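Local coordinates for LanC-like protein GCR2 (Arabidopsis thaliana, PDB 3T33) that binds zinc and may play a role in abscisic acid signalling, as a plant member of the LanC-like protein family, at residues A[60-63]-A[64-68]; A[77-80]-A[81-84]; A[181-184]-A[185-189]; A[202-205]-A[206-209]; A[247-250]-A[251-254]. All blocks are in the same frame, centred on the assembly; numbering follows the deposited sequence.

Contact 1. Residues A[60-63]-A[64-68]; sequences KDKV and VWETW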
# COMPACT_ATOMS: atom_id res chain seq x y z
N LYS A 60 -14.88 8.10 5.52
CA LYS A 60 -14.01 8.61 6.57
C LYS A 60 -14.81 8.90 7.84
O LYS A 60 -14.42 8.47 8.93
CB LYS A 60 -13.30 9.88 6.11
CG LYS A 60 -12.44 10.54 7.18
CD LYS A 60 -11.99 11.93 6.75
CE LYS A 60 -13.00 12.99 7.18
NZ LYS A 60 -12.37 14.33 7.32
N ASP A 61 -15.92 9.61 7.70
CA ASP A 61 -16.77 9.94 8.83
C ASP A 61 -17.28 8.68 9.52
O ASP A 61 -17.24 8.58 10.74
CB ASP A 61 -17.95 10.81 8.38
CG ASP A 61 -17.58 12.28 8.26
OD1 ASP A 61 -16.38 12.60 8.37
OD2 ASP A 61 -18.49 13.10 8.04
N LYS A 62 -17.75 7.73 8.72
CA LYS A 62 -18.26 6.47 9.25
C LYS A 62 -17.18 5.73 10.04
O LYS A 62 -17.45 5.19 11.11
CB LYS A 62 -18.79 5.59 8.12
CG LYS A 62 -19.19 4.19 8.56
CD LYS A 62 -20.30 4.24 9.60
CE LYS A 62 -21.12 2.96 9.58
NZ LYS A 62 -21.86 2.76 10.86
N VAL A 63 -15.97 5.72 9.49
CA VAL A 63 -14.85 5.06 10.14
C VAL A 63 -14.48 5.74 11.48
O VAL A 63 -14.27 5.05 12.45
CB VAL A 63 -13.59 4.98 9.21
CG1 VAL A 63 -12.38 4.40 10.00
CG2 VAL A 63 -13.88 4.11 8.02
N VAL A 64 -14.41 7.08 11.50
CA VAL A 64 -14.23 7.85 12.73
C VAL A 64 -15.35 7.58 13.74
O VAL A 64 -15.06 7.39 14.91
CB VAL A 64 -14.11 9.36 12.49
CG1 VAL A 64 -14.05 10.13 13.81
CG2 VAL A 64 -12.84 9.66 11.69
N TRP A 65 -16.60 7.49 13.27
CA TRP A 65 -17.70 7.14 14.17
C TRP A 65 -17.44 5.84 14.94
O TRP A 65 -17.49 5.83 16.15
CB TRP A 65 -19.06 7.09 13.48
CG TRP A 65 -20.13 6.96 14.50
CD1 TRP A 65 -20.91 5.85 14.75
CD2 TRP A 65 -20.51 7.94 15.46
NE1 TRP A 65 -21.75 6.10 15.80
CE2 TRP A 65 -21.52 7.37 16.26
CE3 TRP A 65 -20.11 9.27 15.73
CZ2 TRP A 65 -22.13 8.08 17.31
CZ3 TRP A 65 -20.72 9.97 16.78
CH2 TRP A 65 -21.72 9.37 17.54
N GLU A 66 -17.10 4.78 14.20
CA GLU A 66 -17.06 3.42 14.70
C GLU A 66 -15.82 3.13 15.50
O GLU A 66 -15.88 2.39 16.45
CB GLU A 66 -17.15 2.41 13.55
CG GLU A 66 -18.46 2.38 12.82
CD GLU A 66 -19.65 2.07 13.76
OE1 GLU A 66 -19.45 1.32 14.76
OE2 GLU A 66 -20.79 2.60 13.54
N THR A 67 -14.68 3.68 15.11
CA THR A 67 -13.43 3.26 15.69
C THR A 67 -13.05 4.17 16.83
O THR A 67 -12.20 3.82 17.62
CB THR A 67 -12.27 3.21 14.63
OG1 THR A 67 -12.00 4.51 14.09
CG2 THR A 67 -12.58 2.22 13.52
N TRP A 68 -13.68 5.34 16.90
CA TRP A 68 -13.32 6.33 17.90
C TRP A 68 -14.48 6.68 18.84
O TRP A 68 -14.37 6.52 20.05
CB TRP A 68 -12.79 7.60 17.24
CG TRP A 68 -12.14 8.55 18.19
CD1 TRP A 68 -12.53 9.83 18.47
CD2 TRP A 68 -10.98 8.30 18.99
NE1 TRP A 68 -11.68 10.39 19.40
CE2 TRP A 68 -10.72 9.48 19.73
CE3 TRP A 68 -10.13 7.21 19.15
CZ2 TRP A 68 -9.65 9.58 20.62
CZ3 TRP A 68 -9.07 7.31 20.03
CH2 TRP A 68 -8.84 8.49 20.76
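Thr67 turns its hydroxyl back onto the carbonyl of Val63, one turn earlier near the C-terminal end of helix 45-69. The run is alpha-helical and widens into a pi-type turn at 65-68. It belongs to the all-helical fold of this LanC-like protein.

The backbone bonds follow the i to i+4 pattern. Val64 N reaches Lys60 O at 2.9 Å, and Trp65 N reaches Asp61 O at 2.8 Å. Glu66 N donates to Lys62 O in the same way.

Charged groups meet on the outer surface. Lys62 NZ meets Glu66 OE2 at 2.9 Å. The ammonium comes in on the anti side of that oxygen, 34° out of the carboxylate plane. The lysine chain turns back at its second torsion (60°), which brings NZ over to the glutamate. Arg70 forms a salt bridge with the same OE2, so two cations share one oxygen.

The valines pack toward the neighbouring helices. Val63 rests on Thr87 and Val64 on Leu91, both of helix 84-98. Val64 also meets Leu106 of helix 101-118.

Val63 O takes two bonds from one residue. Thr67 N approaches it at 3.0 Å. Thr67 OG1, which also bonds to Thr87 OG1, sits between the backbone N and the carbonyl carbon (chi1 63°). This turns it back to Val63 O at 2.9 Å, above the carbonyl plane.

Contact 2. Residues A[77-80]-A[81-84]; sequences DYNL and YTGV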
# COMPACT_ATOMS: atom_id res chain seq x y z
N ASP A 77 -6.73 -2.44 19.79
CA ASP A 77 -5.84 -2.77 18.72
C ASP A 77 -4.69 -1.79 18.59
O ASP A 77 -3.61 -2.10 18.95
CB ASP A 77 -6.60 -2.96 17.43
CG ASP A 77 -5.87 -3.83 16.44
OD1 ASP A 77 -6.56 -4.38 15.60
OD2 ASP A 77 -4.63 -3.96 16.50
N TYR A 78 -4.86 -0.61 18.10
CA TYR A 78 -3.67 0.26 18.06
C TYR A 78 -2.88 0.34 16.77
O TYR A 78 -2.58 1.39 16.35
CB TYR A 78 -2.75 0.05 19.26
CG TYR A 78 -1.37 -0.54 19.01
CD1 TYR A 78 -0.37 0.18 18.41
CD2 TYR A 78 -1.07 -1.82 19.42
CE1 TYR A 78 0.85 -0.37 18.20
CE2 TYR A 78 0.14 -2.37 19.22
CZ TYR A 78 1.10 -1.65 18.61
OH TYR A 78 2.31 -2.22 18.42
N ASN A 79 -2.55 -0.76 16.14
CA ASN A 79 -1.73 -0.71 14.96
C ASN A 79 -2.37 -0.15 13.69
O ASN A 79 -3.54 0.13 13.67
CB ASN A 79 -1.00 -2.02 14.73
CG ASN A 79 -1.83 -3.05 14.04
OD1 ASN A 79 -2.92 -2.79 13.63
ND2 ASN A 79 -1.31 -4.24 13.94
N LEU A 80 -1.57 0.02 12.65
CA LEU A 80 -2.08 0.68 11.42
C LEU A 80 -3.03 -0.24 10.68
O LEU A 80 -4.06 0.20 10.12
CB LEU A 80 -0.92 1.10 10.52
CG LEU A 80 -1.26 1.97 9.32
CD1 LEU A 80 -1.46 3.44 9.73
CD2 LEU A 80 -0.19 1.83 8.20
N TYR A 81 -2.67 -1.52 10.74
CA TYR A 81 -3.20 -2.61 9.91
C TYR A 81 -4.65 -2.85 10.21
O TYR A 81 -5.48 -2.85 9.27
CB TYR A 81 -2.41 -3.91 10.19
CG TYR A 81 -2.78 -5.00 9.24
CD1 TYR A 81 -3.78 -5.90 9.55
CD2 TYR A 81 -2.16 -5.10 8.00
CE1 TYR A 81 -4.14 -6.85 8.65
CE2 TYR A 81 -2.50 -6.04 7.12
CZ TYR A 81 -3.49 -6.90 7.43
OH TYR A 81 -3.80 -7.85 6.53
N THR A 82 -4.98 -3.05 11.49
CA THR A 82 -6.38 -3.21 11.88
C THR A 82 -6.83 -2.27 13.00
O THR A 82 -8.01 -2.14 13.28
CB THR A 82 -6.76 -4.68 12.21
OG1 THR A 82 -5.79 -5.27 13.11
CG2 THR A 82 -6.81 -5.50 10.96
N GLY A 83 -5.91 -1.60 13.65
CA GLY A 83 -6.28 -0.84 14.84
C GLY A 83 -6.48 0.64 14.58
O GLY A 83 -6.73 1.09 13.41
N VAL A 84 -6.31 1.42 15.63
CA VAL A 84 -6.78 2.76 15.62
C VAL A 84 -5.83 3.69 14.87
O VAL A 84 -6.22 4.74 14.39
CB VAL A 84 -7.12 3.23 17.07
CG1 VAL A 84 -7.31 4.74 17.12
CG2 VAL A 84 -8.36 2.49 17.56
O HOH W 1 -6.65 -0.00 10.64
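Asp77 and Thr82 are tied by their side chains. Thr82 OG1 donates to Asp77 OD1 at 2.8 Å and reaches the syn side of the carboxylate. The Asp77 side chain also lies against the backbone of Gly83, with CB 3.4 Å from Gly83 CA. The glycine's lack of a side chain allows this.

Tyr78 points its side chain away from 81-84, and its hydroxyl bonds to Ser121.

Asn79 bonds to the backbone of 81-84 through its side chain. Its OD1 accepts a nearly straight bond from Thr82 N at 3.0 Å and a second one from Gly83 N at 3.2 Å. CG lies between the backbone N and the carbonyl carbon (chi1 82°), which folds the amide back over the turn. Asn79 O gets a further, weak bond from Gly83 N.

Leu80 sends its side chain to Phe126 and Tyr89. Its carbonyl takes part through a water, which donates to Leu80 O at 2.6 Å and to Gly83 O at 3.0 Å.

The result is a compact turn before helix 84-98, held by an asparagine side chain bonded to backbone N-H groups. It carries Tyr81, whose ring meets Phe389, to the edge of the zinc site, beside Cys333 and His334.

Contact 3. Residues A[181-184]-A[185-189]; sequences CLFL and NKHIG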
# COMPACT_ATOMS: atom_id res chain seq x y z
N CYS A 181 11.56 4.19 9.23
CA CYS A 181 12.66 5.12 9.28
C CYS A 181 12.64 5.94 7.98
O CYS A 181 12.75 7.11 8.04
CB CYS A 181 14.03 4.39 9.36
SG CYS A 181 14.23 3.34 10.85
N LEU A 182 12.65 5.27 6.82
CA LEU A 182 12.63 5.98 5.52
C LEU A 182 11.45 6.94 5.46
O LEU A 182 11.61 8.06 5.15
CB LEU A 182 12.57 4.99 4.40
CG LEU A 182 13.83 4.11 4.31
CD1 LEU A 182 13.61 2.92 3.42
CD2 LEU A 182 15.08 4.96 3.85
N PHE A 183 10.30 6.50 5.91
CA PHE A 183 9.11 7.31 5.93
C PHE A 183 9.28 8.56 6.82
O PHE A 183 9.01 9.69 6.40
CB PHE A 183 7.95 6.45 6.43
CG PHE A 183 6.70 7.23 6.75
CD1 PHE A 183 6.54 7.84 8.00
CD2 PHE A 183 5.66 7.35 5.79
CE1 PHE A 183 5.35 8.58 8.34
CE2 PHE A 183 4.44 8.06 6.11
CZ PHE A 183 4.28 8.67 7.39
N LEU A 184 9.77 8.35 8.03
CA LEU A 184 10.00 9.46 8.92
C LEU A 184 10.98 10.48 8.34
O LEU A 184 10.71 11.71 8.34
CB LEU A 184 10.51 8.96 10.28
CG LEU A 184 10.70 10.08 11.29
CD1 LEU A 184 9.45 10.93 11.43
CD2 LEU A 184 11.11 9.54 12.67
N ASN A 185 12.10 9.98 7.82
CA ASN A 185 13.15 10.87 7.28
C ASN A 185 12.68 11.67 6.02
O ASN A 185 12.92 12.87 5.90
CB ASN A 185 14.47 10.09 7.01
CG ASN A 185 15.31 9.79 8.35
OD1 ASN A 185 14.87 10.06 9.47
ND2 ASN A 185 16.51 9.29 8.19
N LYS A 186 12.04 10.98 5.10
CA LYS A 186 11.53 11.61 3.89
C LYS A 186 10.58 12.77 4.24
O LYS A 186 10.76 13.89 3.77
CB LYS A 186 10.80 10.51 3.07
CG LYS A 186 9.87 11.00 1.96
CD LYS A 186 10.55 10.91 0.58
CE LYS A 186 9.55 10.73 -0.59
NZ LYS A 186 10.16 9.95 -1.73
N HIS A 187 9.61 12.51 5.11
CA HIS A 187 8.62 13.47 5.52
C HIS A 187 9.13 14.66 6.30
O HIS A 187 8.73 15.80 6.00
CB HIS A 187 7.49 12.80 6.29
CG HIS A 187 6.53 12.05 5.42
ND1 HIS A 187 5.22 12.45 5.24
CD2 HIS A 187 6.70 10.95 4.63
CE1 HIS A 187 4.61 11.61 4.41
NE2 HIS A 187 5.48 10.69 4.03
N ILE A 188 9.99 14.41 7.31
CA ILE A 188 10.57 15.52 8.06
C ILE A 188 11.57 16.24 7.17
O ILE A 188 11.82 17.42 7.39
CB ILE A 188 11.32 15.08 9.35
CG1 ILE A 188 10.42 14.40 10.36
CG2 ILE A 188 12.01 16.27 10.00
CD1 ILE A 188 9.05 15.02 10.51
N GLY A 189 12.18 15.53 6.22
CA GLY A 189 13.26 16.09 5.36
C GLY A 189 14.54 16.32 6.18
O GLY A 189 15.33 17.26 5.94
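Asn185 packs its CB against the carbonyl of Cys181 in the last turns of helix 174-188. This is regular alpha-helix, with straight i to i+4 bonds such as Asn185 N to Cys181 O at 3.0 Å. The Asn185 amide points on into the following loop, where OD1 accepts from Ile193 N.

Lys186 repeats the backbone bond with Leu182 O. Its chain leads away, and NZ reaches Leu415 O at the C-terminus.

The His187 imidazole forms an offset stack with the Phe183 ring, centroids 4.3 Å apart and planes 30° from parallel. Phe183 CG is anti to its backbone N (chi1 169°) and His187 CG lies beside its own (chi1 -76°), which brings the rings together. His187 CD2 lies over the rim of one phenyl face, while Phe183 CZ sits over the centre of the imidazole. Between the rings the closest atoms are His187 NE2 and Phe183 CE2 at 3.5 Å. Trp179 and Phe126 also meet the phenylalanine ring.

Ile188 runs alongside Leu184, both pointing the same way. Ile188 CG1 is 3.8 Å from Leu184 CD1, and Tyr150 of helix 147-158 adds to this packing.

Gly189 leaves the helix with positive phi. Its N still donates to Asn185 O at 2.8 Å.

Contact 4. Residues A[202-205]-A[206-209]; sequences VEEI and FRAG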
# COMPACT_ATOMS: atom_id res chain seq x y z
N VAL A 202 20.11 -2.48 6.92
CA VAL A 202 20.31 -2.87 5.53
C VAL A 202 21.38 -4.01 5.45
O VAL A 202 21.16 -5.05 4.79
CB VAL A 202 20.73 -1.64 4.63
CG1 VAL A 202 21.25 -2.12 3.24
CG2 VAL A 202 19.54 -0.65 4.45
N GLU A 203 22.53 -3.81 6.10
CA GLU A 203 23.59 -4.82 6.03
C GLU A 203 23.16 -6.15 6.64
O GLU A 203 23.37 -7.20 6.04
CB GLU A 203 24.88 -4.28 6.64
CG GLU A 203 25.47 -3.15 5.81
CD GLU A 203 26.55 -2.45 6.55
OE1 GLU A 203 26.78 -2.88 7.70
OE2 GLU A 203 27.16 -1.48 6.01
N GLU A 204 22.39 -6.10 7.72
CA GLU A 204 21.83 -7.35 8.26
C GLU A 204 20.88 -7.97 7.31
O GLU A 204 20.75 -9.19 7.26
CB GLU A 204 21.18 -7.14 9.61
CG GLU A 204 20.39 -8.33 10.18
CD GLU A 204 21.23 -9.66 10.50
OE1 GLU A 204 22.48 -9.61 10.60
OE2 GLU A 204 20.61 -10.75 10.66
N ILE A 205 20.15 -7.13 6.56
CA ILE A 205 19.26 -7.69 5.57
C ILE A 205 20.06 -8.40 4.45
O ILE A 205 19.68 -9.47 4.03
CB ILE A 205 18.15 -6.65 5.06
CG1 ILE A 205 17.08 -6.40 6.17
CG2 ILE A 205 17.43 -7.20 3.83
CD1 ILE A 205 16.24 -5.15 6.04
N PHE A 206 21.13 -7.78 3.94
CA PHE A 206 21.90 -8.43 2.84
C PHE A 206 22.65 -9.65 3.37
O PHE A 206 22.60 -10.72 2.77
CB PHE A 206 22.86 -7.47 2.17
CG PHE A 206 22.20 -6.61 1.15
CD1 PHE A 206 21.84 -7.14 -0.08
CD2 PHE A 206 21.90 -5.29 1.43
CE1 PHE A 206 21.20 -6.37 -1.02
CE2 PHE A 206 21.26 -4.50 0.49
CZ PHE A 206 20.91 -5.06 -0.75
N ARG A 207 23.28 -9.51 4.54
CA ARG A 207 23.92 -10.65 5.22
C ARG A 207 23.02 -11.90 5.30
O ARG A 207 23.38 -12.95 4.78
CB ARG A 207 24.48 -10.24 6.58
CG ARG A 207 25.38 -11.32 7.18
CD ARG A 207 25.48 -11.30 8.73
NE ARG A 207 24.24 -11.72 9.39
CZ ARG A 207 23.65 -12.92 9.27
NH1 ARG A 207 24.18 -13.86 8.48
NH2 ARG A 207 22.51 -13.18 9.94
N ALA A 208 21.83 -11.80 5.91
CA ALA A 208 20.95 -12.97 5.99
C ALA A 208 20.42 -13.46 4.63
O ALA A 208 20.23 -14.68 4.39
CB ALA A 208 19.78 -12.68 6.88
N GLY A 209 20.10 -12.50 3.74
CA GLY A 209 19.60 -12.86 2.45
C GLY A 209 20.65 -13.64 1.68
O GLY A 209 20.32 -14.65 1.08
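Val202 and Phe206 form the buried side of this contact. They lie side by side and point the same way, one turn apart. Val202 CG1 meets the phenyl ring at its edge and in its plane, 3.6 Å from Phe206 CE2. The backbone is close here too, since Phe206 CD2 lies 3.4 Å from Val202 O. Leu243 of helix 236-244 touches both side chains. Val256 of helix 250-265 lies against Phe206 as well. Ile205 turns into the same interior, onto Ile239 and Leu243.

All this lies on helix 195-212, one helix of the all-helical LanC-like fold, which in this family is an alpha/alpha-barrel. Its i to i+4 bonds run unbroken here, from Phe206 N to Val202 O through Gly209 N to Ile205 O. Ile205 O also has the hydroxyl of Tyr222 as a partner, and Gly209 bonds through its backbone to Met221.

The solvent side is polar and held by charge. Arg207 grips Glu204 side-on, one nitrogen to each oxygen. Its NE reaches Glu204 OE1 at 3.0 Å, close to the guanidinium plane but from above the carboxylate plane. Its NH2 reaches Glu204 OE2 at 3.2 Å, on the syn side. The two planes are 50° apart, so the pair is twisted rather than flat. The glutamate bends at its second torsion (63°), which carries the carboxylate along the helix to the arginine. Tyr168 OH also bonds to OE2 and helps fix the group. Further out, Glu203 pairs with Arg199, one turn back along the helix.

Contact 5. Residues A[247-250]-A[251-254]; sequences ELEP and DEIK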
# COMPACT_ATOMS: atom_id res chain seq x y z
N GLU A 247 20.39 3.81 -0.05
CA GLU A 247 21.56 3.95 -0.89
C GLU A 247 22.25 2.62 -0.96
O GLU A 247 22.95 2.26 -0.04
CB GLU A 247 22.51 5.01 -0.31
CG GLU A 247 21.85 6.37 -0.06
CD GLU A 247 21.04 6.81 -1.29
OE1 GLU A 247 19.77 6.87 -1.22
OE2 GLU A 247 21.69 7.05 -2.35
N LEU A 248 22.05 1.85 -2.01
CA LEU A 248 22.79 0.60 -2.13
C LEU A 248 24.18 0.81 -2.71
O LEU A 248 24.44 1.81 -3.40
CB LEU A 248 22.00 -0.44 -2.94
CG LEU A 248 20.53 -0.62 -2.58
CD1 LEU A 248 19.81 -1.56 -3.57
CD2 LEU A 248 20.41 -1.14 -1.18
N GLU A 249 25.07 -0.14 -2.42
CA GLU A 249 26.35 -0.35 -3.09
C GLU A 249 26.12 -1.15 -4.40
O GLU A 249 25.10 -1.85 -4.50
CB GLU A 249 27.26 -1.18 -2.15
CG GLU A 249 27.67 -0.45 -0.89
CD GLU A 249 28.78 0.56 -1.14
OE1 GLU A 249 29.97 0.13 -1.19
OE2 GLU A 249 28.49 1.77 -1.28
N PRO A 250 27.08 -1.10 -5.38
CA PRO A 250 26.92 -1.85 -6.64
C PRO A 250 26.51 -3.35 -6.49
O PRO A 250 25.50 -3.79 -7.08
CB PRO A 250 28.28 -1.68 -7.32
CG PRO A 250 28.71 -0.29 -6.89
CD PRO A 250 28.30 -0.25 -5.43
N ASP A 251 27.23 -4.11 -5.67
CA ASP A 251 26.90 -5.55 -5.48
C ASP A 251 25.54 -5.78 -4.81
O ASP A 251 24.89 -6.77 -5.07
CB ASP A 251 27.98 -6.23 -4.65
CG ASP A 251 28.27 -5.47 -3.39
OD1 ASP A 251 28.99 -4.45 -3.53
OD2 ASP A 251 27.74 -5.83 -2.29
N GLU A 252 25.13 -4.86 -3.93
CA GLU A 252 23.77 -4.89 -3.38
C GLU A 252 22.71 -4.65 -4.48
O GLU A 252 21.68 -5.33 -4.53
CB GLU A 252 23.65 -3.87 -2.24
CG GLU A 252 24.45 -4.28 -0.98
CD GLU A 252 24.75 -3.14 -0.03
OE1 GLU A 252 24.30 -2.00 -0.26
OE2 GLU A 252 25.46 -3.39 0.98
N ILE A 253 23.00 -3.70 -5.37
CA ILE A 253 22.16 -3.38 -6.49
C ILE A 253 22.02 -4.63 -7.38
O ILE A 253 20.89 -5.09 -7.63
CB ILE A 253 22.68 -2.12 -7.24
CG1 ILE A 253 22.46 -0.88 -6.38
CG2 ILE A 253 21.92 -1.95 -8.56
CD1 ILE A 253 23.03 0.42 -6.91
N LYS A 254 23.16 -5.22 -7.78
CA LYS A 254 23.14 -6.55 -8.48
C LYS A 254 22.30 -7.58 -7.77
O LYS A 254 21.57 -8.30 -8.42
CB LYS A 254 24.55 -7.16 -8.72
CG LYS A 254 24.99 -7.32 -10.20
CD LYS A 254 26.54 -7.31 -10.38
CE LYS A 254 27.16 -5.83 -10.28
NZ LYS A 254 28.58 -5.71 -10.86
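The Glu252 carboxylate has the N-H of Glu249 above its plane. Glu249 N donates to Glu252 OE1 at 3.0 Å in an almost straight bond, with the donor 47° out of the carboxylate plane. Glu252 CG lies beside its backbone N (chi1 -70°) and the chain runs extended from there, which takes the carboxylate back to Glu249 N. Glu249 CB and CG also lie against this group. The Glu249 carboxylate is turned 66° to it and leads away. Glu252 OE2 forms a salt bridge with Arg199.

Glu249 is the N-cap of helix 250-265. A side chain three residues on that bonds the N-cap N-H is one half of a capping box. Pro250 opens the first turn. Ile253 N then donates to Glu249 O at 2.9 Å, and Lys254 N to Pro250 O at 2.8 Å.

Leu248, just before the cap, packs on Ile253 in the first turn, which is the hydrophobic staple. Leu248 CB is 3.5 Å from Ile253 CG1, a tight carbon contact. Tyr305 of helix 291-305 touches both residues.

Asp251 is on the exposed side, where OD2 forms a salt bridge with Arg210 of helix 195-212.

The five contacts follow one another along the chain without overlap. Contact 1 lies on helix 45-69, and contact 2 in the loop that leads from it to helix 84-98. They touch where Thr67 and Trp68 meet Val84, with centres about 13 Å apart. Contact 3 ends helix 174-188 and contact 4 lies on the next helix, 195-212, their centres about 22 Å apart. Contact 5 starts helix 250-265 and touches contact 4, where Phe206 packs on Leu248 and Glu252. Contacts 1 and 5 are about 44 Å apart by centres, on opposite sides of the chain's centre. Only contact 2 borders the zinc site; the others belong to the surrounding helical framework.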